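PDB 5O51: Rho guanyl nucleotide exchange factor (Rom2), putative from Aspergillus fumigatus Af293, which probably acts, as a whole protein, as a guanine-nucleotide exchange factor for Rho-type GTPases, the present chain being its CNH domain, a seven-bladed beta-propeller. Local coordinates for residues A[220-225]-A[245-250]; A[179-184]-A[227-232]. All blocks are in the same frame, centred on the assembly; numbering follows the deposited sequence.

Contact 1 of 2, residues A[220-225]-A[245-250]; sequences DFVARK and SDFSFF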
ATOM      1  N   ASP A 220      -1.071  21.754 -16.838  1.00 62.44           N
ATOM      2  CA  ASP A 220       0.017  21.575 -17.788  1.00 57.91           C
ATOM      3  C   ASP A 220       1.337  21.109 -17.194  1.00 50.03           C
ATOM      4  O   ASP A 220       2.106  20.449 -17.873  1.00 46.02           O
ATOM      5  CB  ASP A 220       0.265  22.886 -18.570  1.00 71.53           C
ATOM      6  CG  ASP A 220      -0.185  22.785 -20.001  1.00 80.23           C
ATOM      7  OD1 ASP A 220      -1.415  22.600 -20.252  1.00 84.93           O
ATOM      8  OD2 ASP A 220       0.715  22.839 -20.863  1.00 86.26           O
ATOM      9  N   PHE A 221       1.629  21.472 -15.945  1.00 49.19           N
ATOM     10  CA  PHE A 221       2.834  20.980 -15.247  1.00 46.19           C
ATOM     11  C   PHE A 221       2.908  19.458 -15.203  1.00 50.41           C
ATOM     12  O   PHE A 221       3.993  18.849 -15.325  1.00 53.42           O
ATOM     13  CB  PHE A 221       2.994  21.625 -13.853  1.00 49.90           C
ATOM     14  CG  PHE A 221       1.965  21.194 -12.824  1.00 49.40           C
ATOM     15  CD1 PHE A 221       2.133  20.004 -12.094  1.00 44.43           C
ATOM     16  CD2 PHE A 221       0.838  21.989 -12.558  1.00 53.29           C
ATOM     17  CE1 PHE A 221       1.170  19.585 -11.178  1.00 44.87           C
ATOM     18  CE2 PHE A 221      -0.130  21.576 -11.636  1.00 60.40           C
ATOM     19  CZ  PHE A 221       0.036  20.380 -10.927  1.00 50.76           C
ATOM     20  N   VAL A 222       1.758  18.816 -15.066  1.00 46.71           N
ATOM     21  CA  VAL A 222       1.753  17.375 -15.084  1.00 48.32           C
ATOM     22  C   VAL A 222       2.231  16.878 -16.474  1.00 57.27           C
ATOM     23  O   VAL A 222       3.063  15.938 -16.574  1.00 61.01           O
ATOM     24  CB  VAL A 222       0.349  16.825 -14.787  1.00 49.74           C
ATOM     25  CG1 VAL A 222       0.359  15.297 -14.849  1.00 50.56           C
ATOM     26  CG2 VAL A 222      -0.210  17.364 -13.445  1.00 51.26           C
ATOM     27  N   ALA A 223       1.667  17.486 -17.525  1.00 63.83           N
ATOM     28  CA  ALA A 223       1.915  17.109 -18.957  1.00 73.87           C
ATOM     29  C   ALA A 223       3.332  17.418 -19.453  1.00 80.42           C
ATOM     30  O   ALA A 223       3.861  16.727 -20.311  1.00 74.76           O
ATOM     31  CB  ALA A 223       0.901  17.806 -19.873  1.00 69.63           C
ATOM     32  N   ARG A 224       3.892  18.513 -18.953  1.00 84.98           N
ATOM     33  CA  ARG A 224       5.326  18.855 -19.086  1.00 82.01           C
ATOM     34  C   ARG A 224       6.309  17.699 -18.878  1.00 79.36           C
ATOM     35  O   ARG A 224       7.305  17.601 -19.574  1.00 75.91           O
ATOM     36  CB  ARG A 224       5.671  19.921 -18.028  1.00 74.93           C
ATOM     37  CG  ARG A 224       6.447  21.109 -18.524  1.00 70.56           C
ATOM     38  CD  ARG A 224       6.626  22.108 -17.406  1.00 65.12           C
ATOM     39  NE  ARG A 224       5.494  23.021 -17.301  1.00 72.21           N
ATOM     40  CZ  ARG A 224       5.192  23.766 -16.225  1.00 68.93           C
ATOM     41  NH1 ARG A 224       5.917  23.716 -15.092  1.00 68.45           N
ATOM     42  NH2 ARG A 224       4.133  24.574 -16.284  1.00 62.26           N
ATOM     43  N   LYS A 225       6.039  16.847 -17.894  1.00 87.53           N
ATOM     44  CA  LYS A 225       7.090  16.011 -17.306  1.00 90.94           C
ATOM     45  C   LYS A 225       7.426  14.701 -18.000  1.00 92.80           C
ATOM     46  O   LYS A 225       8.564  14.245 -17.843  1.00 95.20           O
ATOM     47  CB  LYS A 225       6.757  15.685 -15.843  1.00 86.06           C
ATOM     48  CG  LYS A 225       6.878  16.870 -14.916  1.00 80.00           C
ATOM     49  CD  LYS A 225       7.869  16.561 -13.813  1.00 79.03           C
ATOM     50  CE  LYS A 225       7.904  17.679 -12.786  1.00 76.78           C
ATOM     51  NZ  LYS A 225       9.298  17.893 -12.321  1.00 75.70           N
ATOM     52  N   SER A 245       4.980  11.100  -7.226  1.00 35.83           N
ATOM     53  CA  SER A 245       6.297  11.260  -6.637  1.00 37.01           C
ATOM     54  C   SER A 245       6.754  12.716  -6.716  1.00 37.16           C
ATOM     55  O   SER A 245       7.511  13.146  -5.877  1.00 36.99           O
ATOM     56  CB  SER A 245       7.351  10.337  -7.256  1.00 40.43           C
ATOM     57  OG  SER A 245       7.531  10.668  -8.646  1.00 42.12           O
ATOM     58  N   ASP A 246       6.282  13.501  -7.684  1.00 36.52           N
ATOM     59  CA  ASP A 246       6.780  14.864  -7.832  1.00 38.41           C
ATOM     60  C   ASP A 246       5.916  15.951  -7.210  1.00 39.15           C
ATOM     61  O   ASP A 246       6.423  17.020  -6.847  1.00 35.13           O
ATOM     62  CB  ASP A 246       7.044  15.179  -9.319  1.00 41.86           C
ATOM     63  CG  ASP A 246       8.291  14.442  -9.870  1.00 45.97           C
ATOM     64  OD1 ASP A 246       9.323  14.300  -9.166  1.00 45.88           O
ATOM     65  OD2 ASP A 246       8.206  13.947 -10.995  1.00 55.39           O
ATOM     66  N   PHE A 247       4.620  15.689  -7.074  1.00 34.83           N
ATOM     67  CA  PHE A 247       3.712  16.720  -6.677  1.00 34.85           C
ATOM     68  C   PHE A 247       2.419  16.167  -6.198  1.00 32.02           C
ATOM     69  O   PHE A 247       2.100  15.039  -6.489  1.00 34.20           O
ATOM     70  CB  PHE A 247       3.454  17.725  -7.822  1.00 40.39           C
ATOM     71  CG  PHE A 247       3.473  17.115  -9.204  1.00 42.35           C
ATOM     72  CD1 PHE A 247       2.500  16.217  -9.597  1.00 38.66           C
ATOM     73  CD2 PHE A 247       4.441  17.511 -10.137  1.00 41.84           C
ATOM     74  CE1 PHE A 247       2.551  15.633 -10.867  1.00 46.86           C
ATOM     75  CE2 PHE A 247       4.482  16.978 -11.413  1.00 43.85           C
ATOM     76  CZ  PHE A 247       3.540  16.029 -11.784  1.00 46.65           C
ATOM     77  N   SER A 248       1.677  16.999  -5.458  1.00 34.36           N
ATOM     78  CA  SER A 248       0.315  16.695  -5.078  1.00 34.11           C
ATOM     79  C   SER A 248      -0.590  17.836  -5.422  1.00 36.36           C
ATOM     80  O   SER A 248      -0.187  18.989  -5.296  1.00 36.64           O
ATOM     81  CB  SER A 248       0.206  16.318  -3.582  1.00 34.62           C
ATOM     82  OG  SER A 248       0.765  15.037  -3.380  1.00 34.84           O
ATOM     83  N   PHE A 249      -1.839  17.504  -5.826  1.00 38.17           N
ATOM     84  CA  PHE A 249      -2.858  18.522  -5.997  1.00 39.19           C
ATOM     85  C   PHE A 249      -4.287  17.936  -6.002  1.00 40.37           C
ATOM     86  O   PHE A 249      -4.509  16.707  -6.056  1.00 37.94           O
ATOM     87  CB  PHE A 249      -2.589  19.270  -7.297  1.00 40.81           C
ATOM     88  CG  PHE A 249      -2.607  18.370  -8.494  1.00 38.99           C
ATOM     89  CD1 PHE A 249      -1.478  17.699  -8.879  1.00 39.00           C
ATOM     90  CD2 PHE A 249      -3.800  18.134  -9.156  1.00 37.91           C
ATOM     91  CE1 PHE A 249      -1.516  16.807  -9.929  1.00 37.58           C
ATOM     92  CE2 PHE A 249      -3.844  17.283 -10.222  1.00 39.18           C
ATOM     93  CZ  PHE A 249      -2.698  16.634 -10.625  1.00 41.51           C
ATOM     94  N   PHE A 250      -5.273  18.832  -5.977  1.00 40.81           N
ATOM     95  CA  PHE A 250      -6.698  18.385  -5.945  1.00 42.93           C
ATOM     96  C   PHE A 250      -7.384  18.400  -7.334  1.00 42.49           C
ATOM     97  O   PHE A 250      -7.148  19.327  -8.150  1.00 42.27           O
ATOM     98  CB  PHE A 250      -7.481  19.294  -5.037  1.00 37.38           C
ATOM     99  CG  PHE A 250      -7.162  19.167  -3.619  1.00 44.78           C
ATOM    100  CD1 PHE A 250      -7.773  18.185  -2.851  1.00 42.85           C
ATOM    101  CD2 PHE A 250      -6.312  20.087  -2.995  1.00 46.50           C
ATOM    102  CE1 PHE A 250      -7.465  18.050  -1.520  1.00 41.45           C
ATOM    103  CE2 PHE A 250      -6.039  19.972  -1.661  1.00 45.24           C
ATOM    104  CZ  PHE A 250      -6.602  18.951  -0.920  1.00 44.39           C
TER
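Phe221 and Phe247 meet in a T-shaped pair, the rim of the Phe221 ring driven against the face of Phe247. CE1 of Phe221 lies over the centre of the Phe247 ring, the ring centroids are 5.1 Å apart, and the planes stand at 80°. The same edge also serves a second ring: CZ of Phe221 comes to 3.7 Å from CD1 of Phe249 in an offset edge-to-face pair with the planes at 88°. Chi1 of 69° puts Phe221 CG between the backbone N and the carbonyl carbon, and from there the ring extends past Phe247 and Phe249, whose side chains run the opposite way. Val222 fills in beside this aromatic cluster. Its CG2 methyl approaches the Phe249 ring obliquely, between CE1 and CZ, 3.8 Å from CE1, and its CA lies 4.0 Å from CZ of Phe247.

All four of those side chains are buried, and the contact there is wholly apolar. The solvent side is different. Lys225, exposed and poorly ordered, runs past the Phe247 ring and brings CE to its edge, 3.8 Å from CE2. Its NZ stays 4.3 Å from OD2 of Asp246, too far for a salt bridge, so any attraction between the two charges is probably modest.

Helix 220-224, a single short turn in a domain built almost entirely of strands, packs against one side of a propeller blade. Lys263 adds a cation-pi contact to Phe221, and Tyr244 meets Phe247 edge to face. Strand 247-251, which supplies Phe247 and Phe249, is itself held between strands 239-244 and 264-265 of the same four-stranded antiparallel sheet.

Contact 2 of 2, residues A[179-184]-A[227-232]; sequences ESSSIH and NVKPIH
Ser182 holds OG between its backbone N and carbonyl carbon (chi1 63°), which puts the hydroxyl at the Pro230 carbonyl; in His184, chi1 sets CG beside the backbone N and chi2 of -89° turns NE2 toward Ile231. The two strands, 180-186 and 230-236, are the first of successive blades of the beta-propeller; their segments 180-184 and 230-232 run in roughly the same direction, 36° apart, with side chains bridging them. Ser182 OG donates to the carbonyl O of Pro230 at 3.0 Å, coming from above the carbonyl plane. Two residues along, His184 offers NE2 to the next carbonyl, Ile231 O, in a weak bond of 3.3 Å, bent to 135° at the hydrogen, the oxygen lying in the plane of the imidazole at its edge. A weak bond from NE2 to Ser182 OG ties the two donors to each other.

Each strand carries a classic beta bulge at this point: Ser181 and Ser182 both face Gly193, while Ile231 and His232 both face Asn243. Ser181 packs its CB 3.4 Å from Pro230 O. The His232 ring lies oblique to that of His184; its NE2 is hydrogen-bonded to Glu234 OE1, while its ND1 sits 4.0 Å from CE1 of His184.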
ATOM      1  N   GLU A 179       4.213   0.731 -18.072  1.00 80.52           N
ATOM      2  CA  GLU A 179       4.664   0.368 -16.719  1.00 85.61           C
ATOM      3  C   GLU A 179       3.728   0.974 -15.634  1.00 79.08           C
ATOM      4  O   GLU A 179       3.489   2.194 -15.647  1.00 62.37           O
ATOM      5  CB  GLU A 179       6.107   0.854 -16.499  1.00 86.52           C
ATOM      6  CG  GLU A 179       6.788   0.301 -15.237  1.00 91.89           C
ATOM      7  CD  GLU A 179       8.220   0.790 -15.046  1.00 87.33           C
ATOM      8  OE1 GLU A 179       8.510   1.973 -15.339  1.00 87.75           O
ATOM      9  OE2 GLU A 179       9.062  -0.016 -14.590  1.00 94.18           O
ATOM     10  N   SER A 180       3.225   0.124 -14.719  1.00 74.26           N
ATOM     11  CA  SER A 180       2.282   0.544 -13.647  1.00 68.45           C
ATOM     12  C   SER A 180       2.915   0.609 -12.257  1.00 65.85           C
ATOM     13  O   SER A 180       3.511  -0.366 -11.825  1.00 61.76           O
ATOM     14  CB  SER A 180       1.099  -0.394 -13.575  1.00 68.50           C
ATOM     15  OG  SER A 180       0.322  -0.283 -14.732  1.00 71.16           O
ATOM     16  N   SER A 181       2.768   1.770 -11.597  1.00 66.56           N
ATOM     17  CA  SER A 181       3.160   2.024 -10.186  1.00 68.36           C
ATOM     18  C   SER A 181       2.125   1.535  -9.160  1.00 69.44           C
ATOM     19  O   SER A 181       2.503   1.006  -8.140  1.00 70.69           O
ATOM     20  CB  SER A 181       3.340   3.522  -9.914  1.00 65.69           C
ATOM     21  OG  SER A 181       4.308   4.132 -10.745  1.00 62.67           O
ATOM     22  N   SER A 182       0.829   1.712  -9.419  1.00 63.79           N
ATOM     23  CA  SER A 182      -0.180   1.486  -8.388  1.00 52.17           C
ATOM     24  C   SER A 182      -1.588   1.187  -8.914  1.00 52.51           C
ATOM     25  O   SER A 182      -1.892   1.412 -10.063  1.00 51.74           O
ATOM     26  CB  SER A 182      -0.249   2.734  -7.541  1.00 48.15           C
ATOM     27  OG  SER A 182      -0.678   3.852  -8.291  1.00 47.49           O
ATOM     28  N   ILE A 183      -2.466   0.754  -8.032  1.00 49.31           N
ATOM     29  CA  ILE A 183      -3.858   0.527  -8.399  1.00 55.26           C
ATOM     30  C   ILE A 183      -4.886   0.866  -7.301  1.00 46.54           C
ATOM     31  O   ILE A 183      -4.700   0.578  -6.151  1.00 51.72           O
ATOM     32  CB  ILE A 183      -4.022  -0.927  -8.943  1.00 59.17           C
ATOM     33  CG1 ILE A 183      -5.235  -1.038  -9.842  1.00 66.66           C
ATOM     34  CG2 ILE A 183      -4.084  -1.951  -7.808  1.00 63.93           C
ATOM     35  CD1 ILE A 183      -5.206  -2.282 -10.699  1.00 73.42           C
ATOM     36  N   HIS A 184      -5.996   1.464  -7.685  1.00 49.36           N
ATOM     37  CA  HIS A 184      -7.006   1.992  -6.755  1.00 54.32           C
ATOM     38  C   HIS A 184      -8.408   1.625  -7.229  1.00 53.89           C
ATOM     39  O   HIS A 184      -8.691   1.621  -8.434  1.00 59.78           O
ATOM     40  CB  HIS A 184      -6.866   3.537  -6.627  1.00 56.66           C
ATOM     41  CG  HIS A 184      -5.483   3.961  -6.231  1.00 50.04           C
ATOM     42  ND1 HIS A 184      -5.095   4.078  -4.916  1.00 53.27           N
ATOM     43  CD2 HIS A 184      -4.369   4.157  -6.972  1.00 56.50           C
ATOM     44  CE1 HIS A 184      -3.813   4.366  -4.867  1.00 54.58           C
ATOM     45  NE2 HIS A 184      -3.345   4.412  -6.102  1.00 57.44           N
ATOM     46  N   ASN A 227       8.169  11.127 -17.974  1.00 93.46           N
ATOM     47  CA  ASN A 227       7.185  10.316 -17.200  1.00 88.83           C
ATOM     48  C   ASN A 227       6.842  10.758 -15.784  1.00 68.93           C
ATOM     49  O   ASN A 227       7.470  11.642 -15.223  1.00 72.94           O
ATOM     50  CB  ASN A 227       7.704   8.880 -17.125  1.00 96.75           C
ATOM     51  CG  ASN A 227       7.786   8.242 -18.484  1.00104.87           C
ATOM     52  OD1 ASN A 227       8.834   7.752 -18.886  1.00108.07           O
ATOM     53  ND2 ASN A 227       6.676   8.279 -19.220  1.00114.66           N
ATOM     54  N   VAL A 228       5.846  10.094 -15.215  1.00 65.52           N
ATOM     55  CA  VAL A 228       5.405  10.353 -13.850  1.00 58.56           C
ATOM     56  C   VAL A 228       5.187   9.060 -13.083  1.00 57.40           C
ATOM     57  O   VAL A 228       5.043   7.926 -13.643  1.00 52.08           O
ATOM     58  CB  VAL A 228       4.105  11.219 -13.809  1.00 60.84           C
ATOM     59  CG1 VAL A 228       4.360  12.615 -14.338  1.00 63.73           C
ATOM     60  CG2 VAL A 228       2.969  10.586 -14.588  1.00 59.51           C
ATOM     61  N   LYS A 229       5.130   9.219 -11.768  1.00 57.06           N
ATOM     62  CA  LYS A 229       4.801   8.078 -10.946  1.00 51.86           C
ATOM     63  C   LYS A 229       3.617   8.482 -10.108  1.00 45.43           C
ATOM     64  O   LYS A 229       3.796   9.208  -9.121  1.00 44.31           O
ATOM     65  CB  LYS A 229       5.960   7.652 -10.096  1.00 54.34           C
ATOM     66  CG  LYS A 229       7.280   7.485 -10.809  1.00 61.74           C
ATOM     67  CD  LYS A 229       8.267   6.788  -9.871  1.00 66.74           C
ATOM     68  CE  LYS A 229       9.694   6.873 -10.380  1.00 74.65           C
ATOM     69  NZ  LYS A 229       9.825   6.164 -11.685  1.00 81.82           N
ATOM     70  N   PRO A 230       2.409   8.065 -10.528  1.00 45.13           N
ATOM     71  CA  PRO A 230       1.223   8.273  -9.742  1.00 41.52           C
ATOM     72  C   PRO A 230       1.185   7.189  -8.679  1.00 45.85           C
ATOM     73  O   PRO A 230       1.259   5.996  -8.999  1.00 48.39           O
ATOM     74  CB  PRO A 230       0.074   8.063 -10.737  1.00 40.68           C
ATOM     75  CG  PRO A 230       0.733   7.892 -12.075  1.00 44.92           C
ATOM     76  CD  PRO A 230       2.072   7.353 -11.782  1.00 44.96           C
ATOM     77  N   ILE A 231       1.048   7.612  -7.432  1.00 39.21           N
ATOM     78  CA  ILE A 231       1.222   6.709  -6.294  1.00 39.10           C
ATOM     79  C   ILE A 231      -0.081   6.510  -5.539  1.00 35.76           C
ATOM     80  O   ILE A 231      -0.368   5.411  -5.155  1.00 38.07           O
ATOM     81  CB  ILE A 231       2.274   7.271  -5.340  1.00 33.09           C
ATOM     82  CG1 ILE A 231       3.612   7.568  -6.063  1.00 38.26           C
ATOM     83  CG2 ILE A 231       2.389   6.391  -4.134  1.00 33.54           C
ATOM     84  CD1 ILE A 231       4.279   6.395  -6.721  1.00 40.92           C
ATOM     85  N   HIS A 232      -0.837   7.566  -5.271  1.00 34.20           N
ATOM     86  CA  HIS A 232      -1.936   7.427  -4.313  1.00 38.59           C
ATOM     87  C   HIS A 232      -3.027   8.450  -4.574  1.00 40.41           C
ATOM     88  O   HIS A 232      -2.725   9.636  -4.852  1.00 38.58           O
ATOM     89  CB  HIS A 232      -1.404   7.552  -2.865  1.00 35.64           C
ATOM     90  CG  HIS A 232      -2.454   7.529  -1.808  1.00 41.75           C
ATOM     91  ND1 HIS A 232      -3.135   6.378  -1.464  1.00 50.41           N
ATOM     92  CD2 HIS A 232      -2.957   8.513  -1.020  1.00 44.95           C
ATOM     93  CE1 HIS A 232      -4.009   6.653  -0.514  1.00 47.92           C
ATOM     94  NE2 HIS A 232      -3.927   7.942  -0.231  1.00 49.46           N
TER

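In the fold
Both contacts concern the blade formed by strands 230-236, 239-244, 247-251 and 264-265, and their centres are about 13 Å apart. Contact 2 joins its first strand to the preceding blade, its centre about 12 Å from the chain centre; contact 1 packs a helix against its third strand, farther out at about 21 Å. Helix 220-224 and strand 230-236 follow each other in the chain, which therefore passes from one contact into the other. They also touch directly: Ser245 N lies 2.9 Å from Lys229 O, probably a hydrogen bond, and Val222 O packs 4.2 Å from Val228 CG1. Ser245 N also packs 4.0 Å from Ile231 CG1.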